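Local structure of 33 kDa chaperonin (Thermotoga maritima, 1VQ0) at residues A48-G53 / I168-D173; D21-F26 / R190-E195; L74-N79 / G118-G123; H42-L47 / G97-P102. The protein probably acts as a redox-regulated molecular chaperone that keeps thermally unfolding and oxidatively damaged proteins from aggregating irreversibly. All coordinates share one frame; numbering follows the deposited sequence.

Contact 1. Residues A48-G53 / I168-D173; sequences ATVVLG and IGVLVD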
loop_
_atom_site.group_PDB
_atom_site.type_symbol
_atom_site.label_atom_id
_atom_site.label_comp_id
_atom_site.label_asym_id
_atom_site.label_seq_id
_atom_site.Cartn_x
_atom_site.Cartn_y
_atom_site.Cartn_z
ATOM N N ALA A 48 -25.088 8.423 -3.349
ATOM C CA ALA A 48 -24.063 7.648 -4.030
ATOM C C ALA A 48 -23.541 8.408 -5.240
ATOM O O ALA A 48 -22.376 8.294 -5.572
ATOM C CB ALA A 48 -24.617 6.323 -4.473
ATOM N N THR A 49 -24.388 9.226 -5.830
ATOM C CA THR A 49 -23.956 10.171 -6.892
ATOM C C THR A 49 -22.882 11.132 -6.349
ATOM O O THR A 49 -21.852 11.364 -6.968
ATOM C CB THR A 49 -25.167 10.962 -7.427
ATOM O OG1 THR A 49 -26.136 10.079 -8.014
ATOM C CG2 THR A 49 -24.748 11.889 -8.574
ATOM N N VAL A 50 -23.104 11.672 -5.150
ATOM C CA VAL A 50 -22.193 12.681 -4.631
ATOM C C VAL A 50 -20.872 12.003 -4.202
ATOM O O VAL A 50 -19.793 12.513 -4.445
ATOM C CB VAL A 50 -22.878 13.477 -3.478
ATOM C CG1 VAL A 50 -21.868 14.381 -2.722
ATOM C CG2 VAL A 50 -24.006 14.325 -4.028
ATOM N N VAL A 51 -20.978 10.835 -3.566
ATOM C CA VAL A 51 -19.797 10.127 -3.069
ATOM C C VAL A 51 -18.892 9.668 -4.225
ATOM O O VAL A 51 -17.704 9.973 -4.264
ATOM C CB VAL A 51 -20.194 8.886 -2.210
ATOM C CG1 VAL A 51 -18.933 8.156 -1.705
ATOM C CG2 VAL A 51 -21.007 9.297 -1.008
ATOM N N LEU A 52 -19.471 8.920 -5.154
ATOM C CA LEU A 52 -18.766 8.528 -6.364
ATOM C C LEU A 52 -18.293 9.718 -7.219
ATOM O O LEU A 52 -17.209 9.686 -7.744
ATOM C CB LEU A 52 -19.577 7.546 -7.178
ATOM C CG LEU A 52 -18.885 6.913 -8.417
ATOM C CD1 LEU A 52 -17.504 6.338 -8.089
ATOM C CD2 LEU A 52 -19.715 5.839 -9.087
ATOM N N GLY A 53 -19.134 10.741 -7.359
ATOM C CA GLY A 53 -18.797 11.916 -8.134
ATOM C C GLY A 53 -17.543 12.599 -7.598
ATOM O O GLY A 53 -16.647 12.963 -8.342
ATOM N N ILE A 168 -13.567 20.019 -4.061
ATOM C CA ILE A 168 -14.423 19.144 -4.872
ATOM C C ILE A 168 -15.877 19.271 -4.446
ATOM O O ILE A 168 -16.172 19.317 -3.253
ATOM C CB ILE A 168 -13.978 17.630 -4.736
ATOM C CG1 ILE A 168 -12.553 17.375 -5.250
ATOM C CG2 ILE A 168 -14.943 16.736 -5.507
ATOM C CD1 ILE A 168 -12.053 15.967 -4.995
ATOM N N GLY A 169 -16.789 19.306 -5.420
ATOM C CA GLY A 169 -18.223 19.509 -5.149
ATOM C C GLY A 169 -19.062 18.872 -6.236
ATOM O O GLY A 169 -18.705 18.903 -7.430
ATOM N N VAL A 170 -20.161 18.249 -5.827
ATOM C CA VAL A 170 -21.149 17.690 -6.735
ATOM C C VAL A 170 -22.545 18.185 -6.283
ATOM O O VAL A 170 -22.926 17.944 -5.168
ATOM C CB VAL A 170 -21.158 16.169 -6.683
ATOM C CG1 VAL A 170 -22.391 15.649 -7.381
ATOM C CG2 VAL A 170 -19.897 15.593 -7.304
ATOM N N LEU A 171 -23.245 18.902 -7.156
ATOM C CA LEU A 171 -24.656 19.299 -6.974
ATOM C C LEU A 171 -25.535 18.509 -7.955
ATOM O O LEU A 171 -25.387 18.553 -9.172
ATOM C CB LEU A 171 -24.833 20.787 -7.209
ATOM C CG LEU A 171 -26.172 21.399 -6.884
ATOM C CD1 LEU A 171 -26.371 21.406 -5.348
ATOM C CD2 LEU A 171 -26.320 22.834 -7.455
ATOM N N VAL A 172 -26.450 17.774 -7.358
ATOM C CA VAL A 172 -27.383 16.887 -8.021
ATOM C C VAL A 172 -28.845 17.175 -7.496
ATOM O O VAL A 172 -29.036 17.387 -6.294
ATOM C CB VAL A 172 -27.011 15.456 -7.639
ATOM C CG1 VAL A 172 -27.268 15.230 -6.111
ATOM C CG2 VAL A 172 -27.812 14.474 -8.498
ATOM N N ASP A 173 -29.842 17.202 -8.394
ATOM C CA ASP A 173 -31.295 17.198 -8.019
ATOM C C ASP A 173 -32.054 16.231 -8.910
ATOM O O ASP A 173 -31.426 15.375 -9.519
ATOM C CB ASP A 173 -31.904 18.618 -8.058
ATOM C CG ASP A 173 -31.665 19.333 -9.370
ATOM O OD1 ASP A 173 -31.859 18.694 -10.436
ATOM O OD2 ASP A 173 -31.306 20.548 -9.426
#
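Val-50 and Val-170 are the closest pair by backbone, with CA atoms 5.5 Å apart, and their side chains slide past each other in opposite directions. The apolar contacts centre on Val-50 CG2, which lies 4.0 Å from Val-170 CG1 and equally close to Val-172 CG1. Val-50 CG2 can reach both because CG1 takes the position anti to the backbone N (chi1 170°), leaving CG2 beside that nitrogen. A second methyl pair, Thr-49 CG2 with Val-172 CG2, meets obliquely at 4.0 Å. The elements joined are helix 46-62 and the strand 164-173 at the margin of the large mixed sheet; their local axes approach to 8.0 Å at 153°, so the helix runs nearly antiparallel to the strand it covers. Methyl-to-backbone contacts come next: Val-170 CG2 sits 3.8 Å from Gly-53 C, an approach left open by the absence of a side chain on that glycine. An alanine in place of Val-170 would probably leave Val-50 CG2 without one of its methyl partners and open a gap over Gly-53. No hydrogen bond crosses the contact; the one polar side-chain atom among the touching residues, Thr-49 OG1, is bonded to O of Ser-45, the N-cap residue just before its helix.

Contact 2. Residues D21-F26 / R190-E195; sequences DHKVRF and RTLEQE. With EDO (1,2-ethanediol), chain F.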
loop_
_atom_site.group_PDB
_atom_site.type_symbol
_atom_site.label_atom_id
_atom_site.label_comp_id
_atom_site.label_asym_id
_atom_site.label_seq_id
_atom_site.Cartn_x
_atom_site.Cartn_y
_atom_site.Cartn_z
ATOM N N ASP A 21 7.642 29.413 -11.632
ATOM C CA ASP A 21 8.766 28.650 -12.202
ATOM C C ASP A 21 8.590 27.178 -11.996
ATOM O O ASP A 21 9.518 26.518 -11.540
ATOM C CB ASP A 21 10.137 29.089 -11.615
ATOM C CG ASP A 21 10.415 30.559 -11.802
ATOM O OD1 ASP A 21 10.236 31.060 -12.936
ATOM O OD2 ASP A 21 10.824 31.291 -10.864
ATOM N N HIS A 22 7.384 26.686 -12.299
ATOM C CA HIS A 22 7.075 25.255 -12.280
ATOM C C HIS A 22 7.147 24.585 -10.916
ATOM O O HIS A 22 7.217 23.356 -10.844
ATOM C CB HIS A 22 7.971 24.487 -13.273
ATOM C CG HIS A 22 7.751 24.885 -14.689
ATOM N ND1 HIS A 22 8.528 25.839 -15.319
ATOM C CD2 HIS A 22 6.827 24.492 -15.593
ATOM C CE1 HIS A 22 8.090 26.013 -16.549
ATOM N NE2 HIS A 22 7.058 25.210 -16.740
ATOM N N LYS A 23 7.129 25.365 -9.838
ATOM C CA LYS A 23 7.149 24.794 -8.468
ATOM C C LYS A 23 5.776 24.368 -7.976
ATOM O O LYS A 23 5.675 23.599 -7.025
ATOM C CB LYS A 23 7.793 25.789 -7.502
ATOM C CG LYS A 23 9.227 26.068 -7.891
ATOM C CD LYS A 23 10.089 26.561 -6.745
ATOM C CE LYS A 23 11.426 27.029 -7.250
ATOM N NZ LYS A 23 11.937 28.000 -6.222
ATOM N N VAL A 24 4.720 24.890 -8.615
ATOM C CA VAL A 24 3.333 24.516 -8.309
ATOM C C VAL A 24 2.657 24.096 -9.608
ATOM O O VAL A 24 2.885 24.679 -10.653
ATOM C CB VAL A 24 2.510 25.698 -7.704
ATOM C CG1 VAL A 24 1.065 25.249 -7.240
ATOM C CG2 VAL A 24 3.258 26.392 -6.558
ATOM N N ARG A 25 1.833 23.076 -9.511
ATOM C CA ARG A 25 0.995 22.591 -10.600
ATOM C C ARG A 25 -0.475 22.693 -10.185
ATOM O O ARG A 25 -0.803 22.636 -9.010
ATOM C CB ARG A 25 1.388 21.151 -11.033
ATOM C CG ARG A 25 1.009 20.030 -10.083
ATOM C CD ARG A 25 1.632 18.678 -10.464
ATOM N NE ARG A 25 1.187 17.598 -9.591
ATOM C CZ ARG A 25 1.677 16.358 -9.591
ATOM N NH1 ARG A 25 2.713 16.004 -10.337
ATOM N NH2 ARG A 25 1.126 15.452 -8.832
ATOM N N PHE A 26 -1.343 22.923 -11.168
ATOM C CA PHE A 26 -2.769 23.018 -10.904
ATOM C C PHE A 26 -3.553 22.311 -12.003
ATOM O O PHE A 26 -3.080 22.214 -13.158
ATOM C CB PHE A 26 -3.242 24.486 -10.806
ATOM C CG PHE A 26 -3.096 25.258 -12.084
ATOM C CD1 PHE A 26 -4.042 25.132 -13.096
ATOM C CD2 PHE A 26 -1.997 26.079 -12.286
ATOM C CE1 PHE A 26 -3.876 25.790 -14.290
ATOM C CE2 PHE A 26 -1.819 26.736 -13.475
ATOM C CZ PHE A 26 -2.774 26.580 -14.483
ATOM N N ARG A 190 9.135 21.958 -3.124
ATOM C CA ARG A 190 9.033 22.541 -1.800
ATOM C C ARG A 190 10.043 23.623 -1.430
ATOM O O ARG A 190 9.974 24.142 -0.320
ATOM C CB ARG A 190 9.103 21.413 -0.794
ATOM C CG ARG A 190 7.767 20.667 -0.578
ATOM C CD ARG A 190 7.902 19.383 0.243
ATOM N NE ARG A 190 8.867 18.451 -0.358
ATOM C CZ ARG A 190 9.194 17.246 0.120
ATOM N NH1 ARG A 190 8.620 16.758 1.218
ATOM N NH2 ARG A 190 10.117 16.524 -0.509
ATOM N N THR A 191 10.973 23.977 -2.322
ATOM C CA THR A 191 11.754 25.207 -2.143
ATOM C C THR A 191 10.959 26.496 -2.454
ATOM O O THR A 191 11.475 27.600 -2.284
ATOM C CB THR A 191 13.120 25.199 -2.936
ATOM O OG1 THR A 191 12.923 25.301 -4.364
ATOM C CG2 THR A 191 13.873 23.895 -2.695
ATOM N N LEU A 192 9.714 26.358 -2.888
ATOM C CA LEU A 192 8.830 27.494 -3.140
ATOM C C LEU A 192 8.703 28.443 -1.938
ATOM O O LEU A 192 8.318 28.032 -0.844
ATOM C CB LEU A 192 7.429 26.974 -3.512
ATOM C CG LEU A 192 6.366 28.071 -3.714
ATOM C CD1 LEU A 192 6.563 28.743 -5.031
ATOM C CD2 LEU A 192 4.920 27.551 -3.623
ATOM N N GLU A 193 8.950 29.732 -2.169
ATOM C CA GLU A 193 8.893 30.770 -1.125
ATOM C C GLU A 193 7.653 30.659 -0.231
ATOM O O GLU A 193 6.549 30.474 -0.748
ATOM C CB GLU A 193 8.949 32.161 -1.767
ATOM C CG GLU A 193 10.335 32.577 -2.213
ATOM C CD GLU A 193 10.774 31.944 -3.536
ATOM O OE1 GLU A 193 10.182 30.899 -4.008
ATOM O OE2 GLU A 193 11.735 32.513 -4.115
ATOM N N GLN A 194 7.868 30.776 1.090
ATOM C CA GLN A 194 6.822 30.570 2.123
ATOM C C GLN A 194 5.643 31.530 2.005
ATOM O O GLN A 194 4.502 31.155 2.332
ATOM C CB GLN A 194 7.386 30.643 3.563
ATOM C CG GLN A 194 7.746 29.303 4.177
ATOM C CD GLN A 194 6.531 28.403 4.384
ATOM O OE1 GLN A 194 5.603 28.764 5.128
ATOM N NE2 GLN A 194 6.527 27.229 3.724
ATOM N N GLU A 195 5.919 32.739 1.519
ATOM C CA GLU A 195 4.880 33.743 1.253
ATOM C C GLU A 195 3.942 33.383 0.080
ATOM O O GLU A 195 2.741 33.672 0.151
ATOM C CB GLU A 195 5.515 35.145 1.036
HETATM C C1 EDO F . -0.301 10.600 -9.284
HETATM O O1 EDO F . -0.230 10.053 -7.983
HETATM C C2 EDO F . 0.909 11.387 -9.786
HETATM O O2 EDO F . 1.338 12.466 -8.925
#
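Lys-23 NZ approaches Thr-191 OG1 at 3.4 Å, a weak hydrogen bond between side chains that cross at about a right angle. The hydroxyl has a stronger partner in Asp-189 OD1, so its bonding does not depend on the lysine. Glu-193 OE1 stands 4.0 Å from Lys-23 NZ, opposite charges near each other but beyond salt-bridge range; Glu-193 itself holds the N-cap position of helix 194-205. Lys-23 is extended beyond CG, and its aliphatic part passes over Leu-192, with CB 4.0 Å from Leu-192 CD1. Val-24 CG2 in turn touches Leu-192 CD2 at 3.6 Å. Lys-23 and Val-24 form a classic beta bulge opposite one residue of strand 13-19. An alanine at Lys-23 would probably leave Thr-191 OG1 with one donor fewer and Glu-193 without its nearby positive charge. Arg-25 serves a separate site: NH2 donates to O2 of a 1,2-ethanediol, probably from the crystallisation liquor, at 3.0 Å and 154°, in the guanidinium plane. The same NH2 is also bonded to Gln-186 OE1, and Trp-65 makes a cation-pi contact with the group. Across the segments, then, apolar contact of Leu-192 is the firmer element, while the long polar links probably add only modest attraction.

Contact 3. Residues L74-N79 / G118-G123; sequences LDIEGN and GAIGQG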
loop_
_atom_site.group_PDB
_atom_site.type_symbol
_atom_site.label_atom_id
_atom_site.label_comp_id
_atom_site.label_asym_id
_atom_site.label_seq_id
_atom_site.Cartn_x
_atom_site.Cartn_y
_atom_site.Cartn_z
ATOM N N LEU A 74 -8.276 5.274 -7.225
ATOM C CA LEU A 74 -8.622 5.620 -5.827
ATOM C C LEU A 74 -9.614 4.610 -5.303
ATOM O O LEU A 74 -10.675 4.463 -5.831
ATOM C CB LEU A 74 -9.276 6.964 -5.791
ATOM C CG LEU A 74 -9.905 7.564 -4.572
ATOM C CD1 LEU A 74 -8.692 7.688 -3.612
ATOM C CD2 LEU A 74 -10.431 8.914 -4.977
ATOM N N ASP A 75 -9.219 3.924 -4.247
ATOM C CA ASP A 75 -10.012 2.915 -3.585
ATOM C C ASP A 75 -10.157 3.289 -2.069
ATOM O O ASP A 75 -9.232 3.166 -1.281
ATOM C CB ASP A 75 -9.310 1.568 -3.746
ATOM C CG ASP A 75 -10.005 0.475 -3.040
ATOM O OD1 ASP A 75 -11.172 0.642 -2.723
ATOM O OD2 ASP A 75 -9.466 -0.605 -2.760
ATOM N N ILE A 76 -11.299 3.849 -1.744
ATOM C CA ILE A 76 -11.704 4.167 -0.395
ATOM C C ILE A 76 -12.627 3.043 0.166
ATOM O O ILE A 76 -13.612 2.669 -0.403
ATOM C CB ILE A 76 -12.375 5.501 -0.352
ATOM C CG1 ILE A 76 -11.364 6.599 -0.740
ATOM C CG2 ILE A 76 -12.928 5.767 1.046
ATOM C CD1 ILE A 76 -12.028 7.878 -1.034
ATOM N N GLU A 77 -12.197 2.475 1.266
ATOM C CA GLU A 77 -12.947 1.400 1.880
ATOM C C GLU A 77 -13.224 1.717 3.367
ATOM O O GLU A 77 -12.334 2.117 4.110
ATOM C CB GLU A 77 -12.172 0.111 1.717
ATOM C CG GLU A 77 -13.009 -1.107 2.118
ATOM C CD GLU A 77 -12.301 -2.416 1.777
ATOM O OE1 GLU A 77 -11.126 -2.406 1.395
ATOM O OE2 GLU A 77 -12.932 -3.452 1.879
ATOM N N GLY A 78 -14.473 1.590 3.781
ATOM C CA GLY A 78 -14.850 1.918 5.173
ATOM C C GLY A 78 -16.049 1.207 5.666
ATOM O O GLY A 78 -16.604 0.391 4.943
ATOM N N ASN A 79 -16.391 1.437 6.951
ATOM C CA ASN A 79 -17.484 0.729 7.585
ATOM C C ASN A 79 -18.878 1.433 7.518
ATOM O O ASN A 79 -19.809 0.957 8.106
ATOM C CB ASN A 79 -17.138 0.356 9.047
ATOM C CG ASN A 79 -17.080 1.563 9.975
ATOM O OD1 ASN A 79 -17.291 2.695 9.553
ATOM N ND2 ASN A 79 -16.716 1.319 11.248
ATOM N N GLY A 118 -20.375 10.152 6.560
ATOM C CA GLY A 118 -21.220 9.117 7.160
ATOM C C GLY A 118 -21.365 7.932 6.213
ATOM O O GLY A 118 -21.349 6.782 6.615
ATOM N N ALA A 119 -21.507 8.202 4.915
ATOM C CA ALA A 119 -21.668 7.079 3.980
ATOM C C ALA A 119 -20.431 6.182 4.015
ATOM O O ALA A 119 -20.524 4.980 3.924
ATOM C CB ALA A 119 -21.893 7.581 2.590
ATOM N N ILE A 120 -19.242 6.799 4.101
ATOM C CA ILE A 120 -17.977 6.040 4.071
ATOM C C ILE A 120 -17.620 5.434 5.428
ATOM O O ILE A 120 -17.121 4.298 5.529
ATOM C CB ILE A 120 -16.850 6.950 3.541
ATOM C CG1 ILE A 120 -17.090 7.241 2.053
ATOM C CG2 ILE A 120 -15.436 6.332 3.846
ATOM C CD1 ILE A 120 -16.216 8.350 1.513
ATOM N N GLY A 121 -17.847 6.197 6.473
ATOM C CA GLY A 121 -17.490 5.747 7.811
ATOM C C GLY A 121 -15.987 5.707 8.039
ATOM O O GLY A 121 -15.216 6.405 7.358
ATOM N N GLN A 122 -15.603 4.877 8.978
ATOM C CA GLN A 122 -14.234 4.670 9.424
ATOM C C GLN A 122 -13.561 3.765 8.434
ATOM O O GLN A 122 -14.084 2.699 8.124
ATOM C CB GLN A 122 -14.191 3.928 10.770
ATOM C CG GLN A 122 -14.747 4.652 11.962
ATOM C CD GLN A 122 -14.335 6.066 11.968
ATOM O OE1 GLN A 122 -13.158 6.367 12.202
ATOM N NE2 GLN A 122 -15.273 6.954 11.638
ATOM N N GLY A 123 -12.382 4.147 7.994
ATOM C CA GLY A 123 -11.670 3.361 7.030
ATOM C C GLY A 123 -10.425 3.994 6.451
ATOM O O GLY A 123 -9.766 4.800 7.096
#
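Asn-79 is tied to Gln-122 through both its backbone and its side chain. Asn-79 N donates to Gln-122 O at 2.9 Å, and Gln-122 N returns a bond to Asn-79 OD1 at 2.8 Å with an N-H...O angle of 149°; in this second bond the donor stands 45° above the plane of the side-chain carbonyl. Asn-79 reaches it with CG between its own backbone N and carbonyl carbon (chi1 70°). The amide then lies alongside the Gln-122 side chain, ND2 coming within 3.7 Å of Gln-122 CB. Next to these bonds the chains come together without side chains: Gly-78 and Gly-123 form an antiparallel non-hydrogen-bonded pair with CA atoms 4.0 Å apart. Two CA-H...O contacts mark the closeness, Gly-123 CA to Glu-77 O at 3.2 Å and Gly-78 CA to Ile-120 O at 3.3 Å. On the buried side Ile-76 CG2 meets Ile-120 CG2 at 3.8 Å, the two side chains crossing at about a right angle. Gly-121, with positive phi, ends helix 116-120 and turns the chain toward the strand.

Further out, Leu-143 and Ile-148 touch both isoleucines, and Glu-77 OE1 forms a salt bridge with Arg-126 NH2. Gln-122 OE1 is hydrogen-bonded to Lys-134 NZ of the second subunit, so the contact also borders the dimer interface. In the fold, strand 71-78 lies between strands 84-90 and 123-130 of the large sheet, and this contact is where helix 116-120 leads into strand 123-130, with Ala-119 packed on helix 46-62.

Contact 4. Residues H42-L47 / G97-P102; sequences HALSYL and GYVANP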
loop_
_atom_site.group_PDB
_atom_site.type_symbol
_atom_site.label_atom_id
_atom_site.label_comp_id
_atom_site.label_asym_id
_atom_site.label_seq_id
_atom_site.Cartn_x
_atom_site.Cartn_y
_atom_site.Cartn_z
ATOM N N HIS A 42 -25.109 3.297 -13.417
ATOM C CA HIS A 42 -25.227 2.601 -12.132
ATOM C C HIS A 42 -26.521 2.831 -11.387
ATOM O O HIS A 42 -26.683 2.271 -10.331
ATOM C CB HIS A 42 -24.096 3.061 -11.219
ATOM C CG HIS A 42 -22.742 2.607 -11.654
ATOM N ND1 HIS A 42 -22.399 1.270 -11.766
ATOM C CD2 HIS A 42 -21.621 3.317 -11.949
ATOM C CE1 HIS A 42 -21.121 1.187 -12.103
ATOM N NE2 HIS A 42 -20.625 2.411 -12.226
ATOM N N ALA A 43 -27.407 3.670 -11.914
ATOM C CA ALA A 43 -28.661 4.004 -11.256
ATOM C C ALA A 43 -28.402 4.411 -9.801
ATOM O O ALA A 43 -29.037 3.897 -8.860
ATOM C CB ALA A 43 -29.675 2.827 -11.356
ATOM N N LEU A 44 -27.458 5.343 -9.642
ATOM C CA LEU A 44 -27.033 5.829 -8.328
ATOM C C LEU A 44 -28.126 6.617 -7.630
ATOM O O LEU A 44 -28.828 7.389 -8.232
ATOM C CB LEU A 44 -25.777 6.722 -8.446
ATOM C CG LEU A 44 -24.507 6.109 -9.063
ATOM C CD1 LEU A 44 -23.442 7.101 -9.065
ATOM C CD2 LEU A 44 -24.031 4.839 -8.332
ATOM N N SER A 45 -28.225 6.439 -6.325
ATOM C CA SER A 45 -29.012 7.303 -5.470
ATOM C C SER A 45 -28.372 8.680 -5.454
ATOM O O SER A 45 -27.227 8.863 -5.913
ATOM C CB SER A 45 -29.001 6.718 -4.059
ATOM O OG SER A 45 -27.686 6.823 -3.464
ATOM N N TYR A 46 -29.070 9.657 -4.899
ATOM C CA TYR A 46 -28.487 10.995 -4.744
ATOM C C TYR A 46 -27.177 10.951 -3.933
ATOM O O TYR A 46 -26.162 11.473 -4.319
ATOM C CB TYR A 46 -29.484 11.967 -4.110
ATOM C CG TYR A 46 -30.708 12.240 -4.950
ATOM C CD1 TYR A 46 -30.581 12.745 -6.233
ATOM C CD2 TYR A 46 -31.997 11.973 -4.467
ATOM C CE1 TYR A 46 -31.672 12.998 -7.021
ATOM C CE2 TYR A 46 -33.118 12.238 -5.236
ATOM C CZ TYR A 46 -32.949 12.742 -6.525
ATOM O OH TYR A 46 -34.024 13.010 -7.356
ATOM N N LEU A 47 -27.206 10.277 -2.806
ATOM C CA LEU A 47 -26.032 10.253 -1.988
ATOM C C LEU A 47 -24.827 9.557 -2.689
ATOM O O LEU A 47 -23.718 10.014 -2.607
ATOM C CB LEU A 47 -26.383 9.582 -0.650
ATOM C CG LEU A 47 -25.226 9.281 0.277
ATOM C CD1 LEU A 47 -24.492 10.592 0.668
ATOM C CD2 LEU A 47 -25.728 8.501 1.485
ATOM N N GLY A 97 -15.677 4.120 -12.588
ATOM C CA GLY A 97 -15.878 4.048 -11.147
ATOM C C GLY A 97 -17.145 3.337 -10.722
ATOM O O GLY A 97 -18.002 3.058 -11.550
ATOM N N TYR A 98 -17.241 3.019 -9.439
ATOM C CA TYR A 98 -18.378 2.281 -8.869
ATOM C C TYR A 98 -18.345 2.379 -7.326
ATOM O O TYR A 98 -17.310 2.735 -6.729
ATOM C CB TYR A 98 -18.373 0.824 -9.317
ATOM C CG TYR A 98 -17.205 -0.047 -8.797
ATOM C CD1 TYR A 98 -16.032 -0.164 -9.508
ATOM C CD2 TYR A 98 -17.329 -0.801 -7.611
ATOM C CE1 TYR A 98 -14.955 -0.962 -9.034
ATOM C CE2 TYR A 98 -16.266 -1.603 -7.122
ATOM C CZ TYR A 98 -15.073 -1.657 -7.848
ATOM O OH TYR A 98 -14.027 -2.470 -7.437
ATOM N N VAL A 99 -19.486 2.077 -6.704
ATOM C CA VAL A 99 -19.587 2.006 -5.255
ATOM C C VAL A 99 -20.167 0.665 -4.929
ATOM O O VAL A 99 -20.849 0.071 -5.764
ATOM C CB VAL A 99 -20.457 3.085 -4.625
ATOM C CG1 VAL A 99 -19.924 4.446 -4.900
ATOM C CG2 VAL A 99 -21.917 2.999 -5.096
ATOM N N ALA A 100 -19.900 0.173 -3.716
ATOM C CA ALA A 100 -20.401 -1.146 -3.328
ATOM C C ALA A 100 -21.922 -1.131 -3.145
ATOM O O ALA A 100 -22.590 -2.108 -3.509
ATOM C CB ALA A 100 -19.699 -1.648 -2.073
ATOM N N ASN A 101 -22.458 0.011 -2.683
ATOM C CA ASN A 101 -23.870 0.177 -2.411
ATOM C C ASN A 101 -24.474 1.371 -3.129
ATOM O O ASN A 101 -24.598 2.431 -2.553
ATOM C CB ASN A 101 -24.150 0.238 -0.887
ATOM C CG ASN A 101 -25.677 0.423 -0.550
ATOM O OD1 ASN A 101 -26.554 0.228 -1.407
ATOM N ND2 ASN A 101 -25.975 0.808 0.701
ATOM N N PRO A 102 -24.845 1.180 -4.398
ATOM C CA PRO A 102 -25.367 2.258 -5.230
ATOM C C PRO A 102 -26.672 2.909 -4.752
ATOM O O PRO A 102 -26.983 4.000 -5.193
ATOM C CB PRO A 102 -25.607 1.583 -6.621
ATOM C CG PRO A 102 -25.462 0.140 -6.462
ATOM C CD PRO A 102 -24.775 -0.101 -5.126
#
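His-42 NE2 donates a hydrogen bond to Gly-97 O at 2.8 Å. The N-H...O angle is only 137°, and although the nitrogen lies in the plane of the carbonyl, the oxygen is tilted 28° from the imidazole plane. Trp-277 O is a second, weak partner of the same nitrogen. The other bond across the contact joins backbones: Ser-45 N reaches Pro-102 O at 3.0 Å and 171°, almost straight and nearly along the C=O axis. Ser-45 OG, 3.4 Å from Pro-102 O, is bonded instead to Val-104 O and, as an N-cap, to Ala-48 N.

Apolar contacts accompany these two bonds. Leu-44 CD2 sits 4.0 Å from Pro-102 CB, the side chains crossing at about a right angle, and reaches Val-99 CG2 more loosely at 4.3 Å. A separate van der Waals contact brings His-42 CE1 to 3.9 Å from Tyr-98 CB.

Segment 42-47 is the tight joint between two helices: Ala-43, with positive phi, is the C-prime residue of a Schellman motif closing helix 32-42, and Ser-45 opens helix 46-62. The joint is held to the end of strand 94-99 and to the loop that follows it, close to the zinc site of Cys-243, Cys-245, Cys-275 and Cys-278. The imidazole is about 8 Å from the zinc ion, and Tyr-98 makes an edge-to-face contact with Trp-277 between two of those cysteines, an arrangement consistent with the reduced, zinc-bound form of Hsp33.

In the fold
Contact 1 is the buried one, made of methyl groups packed on each other and on the Gly-53 backbone, with no hydrogen bond across it. Contacts 2, 3 and 4 are partly buried; 3 and 4 combine firm hydrogen bonds with an apolar side, whereas contact 2, farthest from the centre of the chain, adds weak and long polar links to a small apolar contact. Contacts 1 and 4 both use helix 46-62 and touch directly, Thr-49 OG1 lying 3.4 Å from Leu-44 CB. Contact 3 joins them through Ala-119 CB, 4.1 Å from Val-51 CG2 and as near to Leu-47 CD2. All four reach the same large sheet, but contact 3 also borders the second subunit, while contact 4 approaches the zinc site.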